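Local atomic coordinates of Pbp related beta-lactamase (Pyrococcus abyssi, PDB entry 2QMI), a protein that probably hydrolyses peptides as a member of the penicillin-binding protein and beta-lactamase family, assembling into a self-compartmentalizing octamer. Residues Thr50-Tyr55 with Met194-Phe199; Thr61-Ala66 with Ala245-Met250; Tyr183-Ile188 with Lys201-Lys206. All coordinates share one frame; numbering follows the deposited sequence.

Contact 1 of 3, residues Thr50-Tyr55 with Met194-Phe199; sequences TPETIY and MNRSYF
I54 and R196 mark the closest approach of the two backbones, 7.9 Å from CA to CA, where the loop before strand 55-56 faces the loop between helices 180-189 and 201-204. R196 spans the gap with its guanidinium. Its NH1 donates to the carbonyl oxygen of E52, with NH1 and O 2.8 Å apart and a nearly straight bond of 164°. The oxygen lies almost in the guanidinium plane, while the donor comes in tilted from the plane of the carbonyl. A second bond to the same oxygen, from R196 NH2, is long at 3.4 Å and weak. NH2 also forms a salt bridge with D207, so the guanidinium is held between a backbone carbonyl and an acid.

I54 packs against one face of the guanidinium. With CG1 anti to the carbonyl carbon (chi1 -77°) and the chain extended beyond it, I54 CD1 slides over that face, 3.6 Å from R196 NH2. The same methyl meets the edge of the Y198 ring, CD1 to CE2 being a tight 3.2 Å, shorter than ordinary carbon-carbon packing. Y198 OH bonds to D207 as well; D207 thus binds both side chains that border I54, which probably helps hold them there.

E52 gives the arginine its carbonyl, not its acid. Its chain turns back at chi2 (73°), leaving OE1 6.5 Å from R196 NH1 and 2.7 Å from T50 OG1, a hydroxyl that D209 also has within reach. T50 OG1 accepts from T53 N at 3.2 Å, an ST motif that braces the turn offering the carbonyl. The whole is a loop-to-loop join in the beta-lactamase-like domain: an arginine tying a backbone carbonyl to an acid, with an isoleucine packed on its face.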
loop_
_atom_site.group_PDB
_atom_site.type_symbol
_atom_site.label_atom_id
_atom_site.label_comp_id
_atom_site.label_asym_id
_atom_site.label_seq_id
_atom_site.Cartn_x
_atom_site.Cartn_y
_atom_site.Cartn_z
ATOM N N THR A 50 24.537 31.607 18.706
ATOM C CA THR A 50 25.044 32.749 19.459
ATOM C C THR A 50 25.364 33.917 18.522
ATOM O O THR A 50 25.371 33.761 17.309
ATOM C CB THR A 50 26.329 32.387 20.206
ATOM O OG1 THR A 50 27.428 32.399 19.289
ATOM C CG2 THR A 50 26.213 31.010 20.819
ATOM N N PRO A 51 25.631 35.108 19.080
ATOM C CA PRO A 51 25.948 36.263 18.236
ATOM C C PRO A 51 27.103 35.951 17.284
ATOM O O PRO A 51 27.166 36.481 16.176
ATOM C CB PRO A 51 26.328 37.334 19.256
ATOM C CG PRO A 51 25.496 36.989 20.425
ATOM C CD PRO A 51 25.619 35.491 20.502
ATOM N N GLU A 52 28.000 35.077 17.738
ATOM C CA GLU A 52 29.187 34.675 16.987
ATOM C C GLU A 52 28.973 33.605 15.900
ATOM O O GLU A 52 29.664 33.615 14.887
ATOM C CB GLU A 52 30.273 34.156 17.952
ATOM C CG GLU A 52 30.764 35.124 19.050
ATOM C CD GLU A 52 29.746 35.352 20.174
ATOM O OE1 GLU A 52 28.759 34.580 20.266
ATOM O OE2 GLU A 52 29.938 36.302 20.973
ATOM N N THR A 53 28.040 32.679 16.113
ATOM C CA THR A 53 27.800 31.600 15.144
ATOM C C THR A 53 27.795 32.050 13.680
ATOM O O THR A 53 27.241 33.089 13.320
ATOM C CB THR A 53 26.486 30.817 15.469
ATOM O OG1 THR A 53 26.233 29.838 14.446
ATOM C CG2 THR A 53 25.320 31.745 15.550
ATOM N N ILE A 54 28.435 31.246 12.842
ATOM C CA ILE A 54 28.552 31.532 11.425
ATOM C C ILE A 54 27.521 30.803 10.558
ATOM O O ILE A 54 27.305 29.602 10.706
ATOM C CB ILE A 54 29.989 31.199 10.954
ATOM C CG1 ILE A 54 30.926 32.327 11.401
ATOM C CG2 ILE A 54 30.036 30.992 9.453
ATOM C CD1 ILE A 54 32.387 32.057 11.158
ATOM N N TYR A 55 26.888 31.561 9.659
ATOM C CA TYR A 55 25.882 31.037 8.735
ATOM C C TYR A 55 26.245 31.489 7.330
ATOM O O TYR A 55 27.094 32.360 7.147
ATOM C CB TYR A 55 24.492 31.617 9.017
ATOM C CG TYR A 55 23.956 31.496 10.420
ATOM C CD1 TYR A 55 22.867 30.669 10.699
ATOM C CD2 TYR A 55 24.469 32.283 11.450
ATOM C CE1 TYR A 55 22.294 30.636 11.972
ATOM C CE2 TYR A 55 23.910 32.261 12.722
ATOM C CZ TYR A 55 22.823 31.438 12.982
ATOM O OH TYR A 55 22.277 31.416 14.246
ATOM N N MET A 194 36.496 42.284 9.686
ATOM C CA MET A 194 35.696 41.065 9.648
ATOM C C MET A 194 36.603 39.850 9.524
ATOM O O MET A 194 36.849 39.355 8.420
ATOM C CB MET A 194 34.724 41.133 8.471
ATOM C CG MET A 194 33.651 42.193 8.672
ATOM S SD MET A 194 33.005 42.887 7.163
ATOM C CE MET A 194 31.840 41.562 6.657
ATOM N N ASN A 195 37.091 39.375 10.669
ATOM C CA ASN A 195 38.005 38.243 10.711
ATOM C C ASN A 195 37.336 36.880 10.799
ATOM O O ASN A 195 38.023 35.865 10.904
ATOM C CB ASN A 195 38.980 38.412 11.877
ATOM C CG ASN A 195 39.695 39.758 11.844
ATOM O OD1 ASN A 195 40.356 40.104 10.859
ATOM N ND2 ASN A 195 39.565 40.524 12.927
ATOM N N ARG A 196 36.007 36.852 10.764
ATOM C CA ARG A 196 35.275 35.586 10.815
ATOM C C ARG A 196 34.218 35.525 9.711
ATOM O O ARG A 196 33.079 35.106 9.923
ATOM C CB ARG A 196 34.653 35.378 12.204
ATOM C CG ARG A 196 35.715 35.193 13.291
ATOM C CD ARG A 196 35.161 34.781 14.652
ATOM N NE ARG A 196 34.504 33.475 14.631
ATOM C CZ ARG A 196 33.195 33.303 14.773
ATOM N NH1 ARG A 196 32.407 34.353 14.947
ATOM N NH2 ARG A 196 32.670 32.085 14.730
ATOM N N SER A 197 34.626 35.966 8.524
ATOM C CA SER A 197 33.784 35.960 7.337
ATOM C C SER A 197 34.600 35.157 6.328
ATOM O O SER A 197 35.728 35.533 6.022
ATOM C CB SER A 197 33.559 37.392 6.848
ATOM O OG SER A 197 32.926 38.171 7.855
ATOM N N TYR A 198 34.044 34.065 5.807
ATOM C CA TYR A 198 34.806 33.210 4.895
ATOM C C TYR A 198 34.193 32.849 3.537
ATOM O O TYR A 198 33.020 33.113 3.264
ATOM C CB TYR A 198 35.131 31.895 5.601
ATOM C CG TYR A 198 35.573 32.005 7.051
ATOM C CD1 TYR A 198 36.886 32.354 7.385
ATOM C CD2 TYR A 198 34.692 31.699 8.089
ATOM C CE1 TYR A 198 37.312 32.389 8.716
ATOM C CE2 TYR A 198 35.108 31.731 9.419
ATOM C CZ TYR A 198 36.416 32.075 9.725
ATOM O OH TYR A 198 36.819 32.100 11.040
ATOM N N PHE A 199 35.019 32.206 2.711
ATOM C CA PHE A 199 34.643 31.712 1.384
ATOM C C PHE A 199 35.013 30.235 1.274
ATOM O O PHE A 199 34.231 29.413 0.789
ATOM C CB PHE A 199 35.392 32.469 0.281
ATOM C CG PHE A 199 34.682 33.692 -0.210
ATOM C CD1 PHE A 199 33.471 33.580 -0.890
ATOM C CD2 PHE A 199 35.222 34.955 -0.004
ATOM C CE1 PHE A 199 32.808 34.710 -1.359
ATOM C CE2 PHE A 199 34.567 36.091 -0.469
ATOM C CZ PHE A 199 33.357 35.969 -1.147
#

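Contact 2 of 3, residues Thr61-Ala66 with Ala245-Met250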
loop_
_atom_site.group_PDB
_atom_site.type_symbol
_atom_site.label_atom_id
_atom_site.label_comp_id
_atom_site.label_asym_id
_atom_site.label_seq_id
_atom_site.Cartn_x
_atom_site.Cartn_y
_atom_site.Cartn_z
ATOM N N THR A 61 25.881 38.664 -0.232
ATOM C CA THR A 61 27.236 38.708 -0.769
ATOM C C THR A 61 27.250 39.710 -1.924
ATOM O O THR A 61 28.260 40.363 -2.165
ATOM C CB THR A 61 27.690 37.317 -1.320
ATOM O OG1 THR A 61 27.657 36.336 -0.274
ATOM C CG2 THR A 61 29.110 37.399 -1.872
ATOM N N LYS A 62 26.127 39.833 -2.633
ATOM C CA LYS A 62 26.049 40.754 -3.765
ATOM C C LYS A 62 26.477 42.185 -3.425
ATOM O O LYS A 62 27.130 42.841 -4.240
ATOM C CB LYS A 62 24.643 40.761 -4.372
ATOM C CG LYS A 62 24.313 39.510 -5.207
ATOM C CD LYS A 62 22.969 39.651 -5.922
ATOM C CE LYS A 62 22.620 38.424 -6.758
ATOM N NZ LYS A 62 22.454 37.187 -5.942
ATOM N N SER A 63 26.123 42.675 -2.235
ATOM C CA SER A 63 26.527 44.030 -1.865
ATOM C C SER A 63 28.060 44.139 -1.846
ATOM O O SER A 63 28.627 45.152 -2.259
ATOM C CB SER A 63 25.925 44.438 -0.507
ATOM O OG SER A 63 26.334 43.596 0.559
ATOM N N PHE A 64 28.727 43.084 -1.386
ATOM C CA PHE A 64 30.184 43.060 -1.343
ATOM C C PHE A 64 30.747 43.154 -2.762
ATOM O O PHE A 64 31.639 43.945 -3.033
ATOM C CB PHE A 64 30.664 41.770 -0.680
ATOM C CG PHE A 64 30.417 41.722 0.791
ATOM C CD1 PHE A 64 31.452 41.958 1.692
ATOM C CD2 PHE A 64 29.153 41.436 1.286
ATOM C CE1 PHE A 64 31.233 41.905 3.065
ATOM C CE2 PHE A 64 28.922 41.381 2.656
ATOM C CZ PHE A 64 29.965 41.616 3.547
ATOM N N THR A 65 30.209 42.342 -3.665
ATOM C CA THR A 65 30.647 42.345 -5.047
ATOM C C THR A 65 30.487 43.742 -5.645
ATOM O O THR A 65 31.358 44.212 -6.384
ATOM C CB THR A 65 29.830 41.348 -5.891
ATOM O OG1 THR A 65 30.100 40.012 -5.452
ATOM C CG2 THR A 65 30.183 41.477 -7.371
ATOM N N ALA A 66 29.372 44.400 -5.335
ATOM C CA ALA A 66 29.110 45.738 -5.859
ATOM C C ALA A 66 30.101 46.754 -5.295
ATOM O O ALA A 66 30.501 47.690 -5.990
ATOM C CB ALA A 66 27.686 46.161 -5.532
ATOM N N ALA A 245 27.639 43.460 11.325
ATOM C CA ALA A 245 27.351 44.718 12.028
ATOM C C ALA A 245 28.464 45.709 11.676
ATOM O O ALA A 245 28.203 46.860 11.347
ATOM C CB ALA A 245 27.299 44.493 13.532
ATOM N N LYS A 246 29.709 45.241 11.743
ATOM C CA LYS A 246 30.860 46.070 11.408
ATOM C C LYS A 246 30.699 46.521 9.964
ATOM O O LYS A 246 31.035 47.649 9.611
ATOM C CB LYS A 246 32.155 45.266 11.533
ATOM C CG LYS A 246 32.487 44.808 12.940
ATOM C CD LYS A 246 33.697 43.895 12.936
ATOM C CE LYS A 246 34.055 43.464 14.340
ATOM N NZ LYS A 246 35.154 42.466 14.329
ATOM N N TYR A 247 30.186 45.613 9.139
ATOM C CA TYR A 247 29.962 45.866 7.723
ATOM C C TYR A 247 28.895 46.937 7.522
ATOM O O TYR A 247 29.059 47.847 6.704
ATOM C CB TYR A 247 29.547 44.566 7.027
ATOM C CG TYR A 247 29.327 44.691 5.539
ATOM C CD1 TYR A 247 30.354 45.114 4.693
ATOM C CD2 TYR A 247 28.093 44.371 4.969
ATOM C CE1 TYR A 247 30.157 45.215 3.318
ATOM C CE2 TYR A 247 27.886 44.469 3.598
ATOM C CZ TYR A 247 28.921 44.893 2.778
ATOM O OH TYR A 247 28.714 44.996 1.425
ATOM N N LEU A 248 27.797 46.821 8.264
ATOM C CA LEU A 248 26.712 47.794 8.177
ATOM C C LEU A 248 27.200 49.156 8.666
ATOM O O LEU A 248 26.858 50.187 8.094
ATOM C CB LEU A 248 25.519 47.323 9.016
ATOM C CG LEU A 248 24.633 46.279 8.320
ATOM C CD1 LEU A 248 23.717 45.576 9.314
ATOM C CD2 LEU A 248 23.831 46.978 7.241
ATOM N N LYS A 249 28.019 49.140 9.717
ATOM C CA LYS A 249 28.577 50.357 10.314
ATOM C C LYS A 249 29.207 51.262 9.248
ATOM O O LYS A 249 29.041 52.480 9.265
ATOM C CB LYS A 249 29.617 49.967 11.374
ATOM C CG LYS A 249 30.272 51.117 12.128
ATOM C CD LYS A 249 31.225 50.575 13.215
ATOM C CE LYS A 249 31.903 51.701 14.014
ATOM N NZ LYS A 249 30.909 52.644 14.649
ATOM N N MET A 250 29.915 50.649 8.309
ATOM C CA MET A 250 30.567 51.394 7.244
ATOM C C MET A 250 29.560 52.204 6.426
ATOM O O MET A 250 29.753 53.403 6.206
ATOM C CB MET A 250 31.324 50.443 6.314
ATOM C CG MET A 250 32.184 51.169 5.302
ATOM S SD MET A 250 32.380 50.260 3.767
ATOM C CE MET A 250 30.791 50.599 3.006
#
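F64 and Y247 stack face to face, reaching from their two helices in opposite directions. The rings form an offset stack with centroids 3.9 Å apart and planes only 8° from parallel; F64 CE2 and Y247 CE2 approach to 3.4 Å. With chi1 at -178°, which turns CG away from the backbone N, Y247 carries its phenol across from helix 241-252 to helix 61-74. Further apolar packing comes from I188, L189 and M194, which also touch F64.

Polar contacts gather at the far end of the phenol. Y247 OH donates to S63 OG over 2.9 Å, and S63 OG lies near the plane of the tyrosine ring, at its edge. Both hydroxyls have a second partner: S63 OG bonds to the carbonyl of I60, one turn back, and Y247 OH to the hydroxyl of Y251. Two buried polar groups are thus satisfied beside an aromatic stack.

K62 points away from this interface, its NZ bonded to S59 OG and Y160 OH. That pattern is consistent with the SxxK active-site helix of penicillin-binding proteins and serine beta-lactamases, here packed on its other side against helix 241-252.

Contact 3 of 3, residues Tyr183-Ile188 with Lys201-Lys206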
loop_
_atom_site.group_PDB
_atom_site.type_symbol
_atom_site.label_atom_id
_atom_site.label_comp_id
_atom_site.label_asym_id
_atom_site.label_seq_id
_atom_site.Cartn_x
_atom_site.Cartn_y
_atom_site.Cartn_z
ATOM N N TYR A 183 40.285 39.239 -3.470
ATOM C CA TYR A 183 40.051 40.676 -3.594
ATOM C C TYR A 183 39.100 41.152 -2.487
ATOM O O TYR A 183 39.322 42.206 -1.880
ATOM C CB TYR A 183 39.447 41.036 -4.953
ATOM C CG TYR A 183 39.405 42.534 -5.177
ATOM C CD1 TYR A 183 40.531 43.221 -5.633
ATOM C CD2 TYR A 183 38.265 43.277 -4.865
ATOM C CE1 TYR A 183 40.523 44.607 -5.767
ATOM C CE2 TYR A 183 38.248 44.669 -4.996
ATOM C CZ TYR A 183 39.380 45.321 -5.442
ATOM O OH TYR A 183 39.387 46.689 -5.532
ATOM N N ILE A 184 38.040 40.384 -2.237
ATOM C CA ILE A 184 37.073 40.728 -1.191
ATOM C C ILE A 184 37.757 40.712 0.175
ATOM O O ILE A 184 37.567 41.617 0.989
ATOM C CB ILE A 184 35.893 39.726 -1.132
ATOM C CG1 ILE A 184 35.123 39.725 -2.455
ATOM C CG2 ILE A 184 34.971 40.090 0.023
ATOM C CD1 ILE A 184 34.600 41.086 -2.872
ATOM N N LYS A 185 38.546 39.668 0.405
ATOM C CA LYS A 185 39.284 39.474 1.653
ATOM C C LYS A 185 40.248 40.629 1.932
ATOM O O LYS A 185 40.229 41.231 3.008
ATOM C CB LYS A 185 40.068 38.160 1.573
ATOM C CG LYS A 185 40.962 37.850 2.777
ATOM C CD LYS A 185 40.147 37.578 4.024
ATOM C CE LYS A 185 40.997 36.936 5.117
ATOM N NZ LYS A 185 41.566 35.620 4.685
ATOM N N LYS A 186 41.079 40.939 0.941
ATOM C CA LYS A 186 42.078 41.997 1.046
ATOM C C LYS A 186 41.535 43.424 1.022
ATOM O O LYS A 186 41.906 44.246 1.863
ATOM C CB LYS A 186 43.100 41.848 -0.087
ATOM C CG LYS A 186 43.821 40.513 -0.125
ATOM C CD LYS A 186 44.827 40.396 1.007
ATOM C CE LYS A 186 45.648 39.121 0.888
ATOM N NZ LYS A 186 46.651 39.030 1.995
ATOM N N LYS A 187 40.658 43.721 0.066
ATOM C CA LYS A 187 40.115 45.070 -0.081
ATOM C C LYS A 187 38.886 45.437 0.752
ATOM O O LYS A 187 38.493 46.612 0.777
ATOM C CB LYS A 187 39.790 45.339 -1.553
ATOM C CG LYS A 187 40.913 45.012 -2.516
ATOM C CD LYS A 187 42.190 45.761 -2.167
ATOM C CE LYS A 187 43.353 45.300 -3.041
ATOM N NZ LYS A 187 44.575 46.097 -2.776
ATOM N N ILE A 188 38.284 44.469 1.442
ATOM C CA ILE A 188 37.073 44.760 2.211
ATOM C C ILE A 188 36.971 44.150 3.610
ATOM O O ILE A 188 36.784 44.870 4.590
ATOM C CB ILE A 188 35.805 44.352 1.399
ATOM C CG1 ILE A 188 35.687 45.229 0.148
ATOM C CG2 ILE A 188 34.551 44.514 2.252
ATOM C CD1 ILE A 188 34.525 44.856 -0.771
ATOM N N LYS A 201 35.977 26.455 2.551
ATOM C CA LYS A 201 35.582 25.464 3.541
ATOM C C LYS A 201 36.681 25.151 4.543
ATOM O O LYS A 201 36.406 24.837 5.704
ATOM C CB LYS A 201 35.174 24.177 2.832
ATOM C CG LYS A 201 36.258 23.618 1.921
ATOM C CD LYS A 201 35.827 22.283 1.322
ATOM C CE LYS A 201 34.632 22.462 0.396
ATOM N NZ LYS A 201 34.999 23.237 -0.832
ATOM N N GLU A 202 37.926 25.227 4.090
ATOM C CA GLU A 202 39.065 24.945 4.951
ATOM C C GLU A 202 39.113 25.911 6.145
ATOM O O GLU A 202 39.427 25.504 7.265
ATOM C CB GLU A 202 40.374 25.005 4.141
ATOM C CG GLU A 202 40.494 23.906 3.080
ATOM C CD GLU A 202 40.099 24.371 1.672
ATOM O OE1 GLU A 202 39.141 25.162 1.532
ATOM O OE2 GLU A 202 40.752 23.928 0.696
ATOM N N GLU A 203 38.794 27.180 5.900
ATOM C CA GLU A 203 38.778 28.197 6.952
ATOM C C GLU A 203 37.587 27.983 7.896
ATOM O O GLU A 203 37.674 28.229 9.101
ATOM C CB GLU A 203 38.650 29.597 6.342
ATOM C CG GLU A 203 39.627 29.940 5.232
ATOM C CD GLU A 203 39.386 31.339 4.679
ATOM O OE1 GLU A 203 38.334 31.564 4.017
ATOM O OE2 GLU A 203 40.249 32.223 4.919
ATOM N N VAL A 204 36.471 27.521 7.339
ATOM C CA VAL A 204 35.247 27.301 8.109
ATOM C C VAL A 204 35.289 26.086 9.039
ATOM O O VAL A 204 34.742 26.125 10.143
ATOM C CB VAL A 204 34.037 27.173 7.156
ATOM C CG1 VAL A 204 32.778 26.810 7.928
ATOM C CG2 VAL A 204 33.845 28.489 6.404
ATOM N N GLU A 205 35.937 25.013 8.598
ATOM C CA GLU A 205 36.017 23.805 9.413
ATOM C C GLU A 205 36.956 23.990 10.598
ATOM O O GLU A 205 37.012 23.140 11.493
ATOM C CB GLU A 205 36.464 22.614 8.557
ATOM C CG GLU A 205 37.886 22.702 8.025
ATOM C CD GLU A 205 38.176 21.637 6.966
ATOM O OE1 GLU A 205 39.338 21.555 6.487
ATOM O OE2 GLU A 205 37.233 20.889 6.607
ATOM N N LYS A 206 37.685 25.103 10.607
ATOM C CA LYS A 206 38.605 25.389 11.702
ATOM C C LYS A 206 37.907 26.235 12.764
ATOM O O LYS A 206 38.350 26.285 13.913
ATOM C CB LYS A 206 39.848 26.133 11.197
ATOM C CG LYS A 206 40.696 25.371 10.174
ATOM C CD LYS A 206 41.030 23.939 10.634
ATOM C CE LYS A 206 41.743 23.911 11.987
ATOM N NZ LYS A 206 42.031 22.508 12.442
#
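K185 and E203 reach toward each other from facing helices whose CA atoms at these residues stand 12.5 Å apart. Their meeting is the loose side of the contact: a long salt bridge, K185 NZ to E203 OE2 at 3.7 Å, with just 40 Å² of surface buried in all. E203 is extended beyond CG (chi2 179°), sending its carboxylate well out from helix 201-204. K185 bends at chi2 and again at chi4 (-61°) to bring its ammonium to OE2, the nearer of the two carboxylate oxygens. At this length the attraction is probably mostly electrostatic, and it sits at the surface.

The closer packing lies behind the salt bridge, where Y198 rests on E203 and V204, and F199 on I184. Helix 180-189, which widens into a pi-type turn at 185-188, also sets Y183 against A68 and L72 of helix 61-74. K201 instead reaches a second subunit, where its NZ makes a weak hydrogen bond to the R46 carbonyl. The arrangement is a long surface salt bridge between helices of the beta-lactamase-like domain that follow each other along the chain.

All three contacts lie in the beta-lactamase-like part of the chain, with centres 10 to 15 Å apart; contacts 1 and 3 are the nearest pair. Their segments interleave: 50-55, 61-66, 183-188, 194-199, 201-206 and finally 245-250. Residues 194-199 are the hub. M194 CE packs 3.6 Å from F64 CZ and also touches Y247 in contact 2. Toward contact 3, Y198 packs on V204 and on E203, CD1 to CB 3.4 Å, while F199 leans on I184. Helix 180-189 in turn reaches the backbone of F64 through I184 and I188. Contact 2 is thus the buried layer on the probable active-site helix, contact 1 joins loops beside it, and contact 3 lies outermost, where K201 meets another subunit.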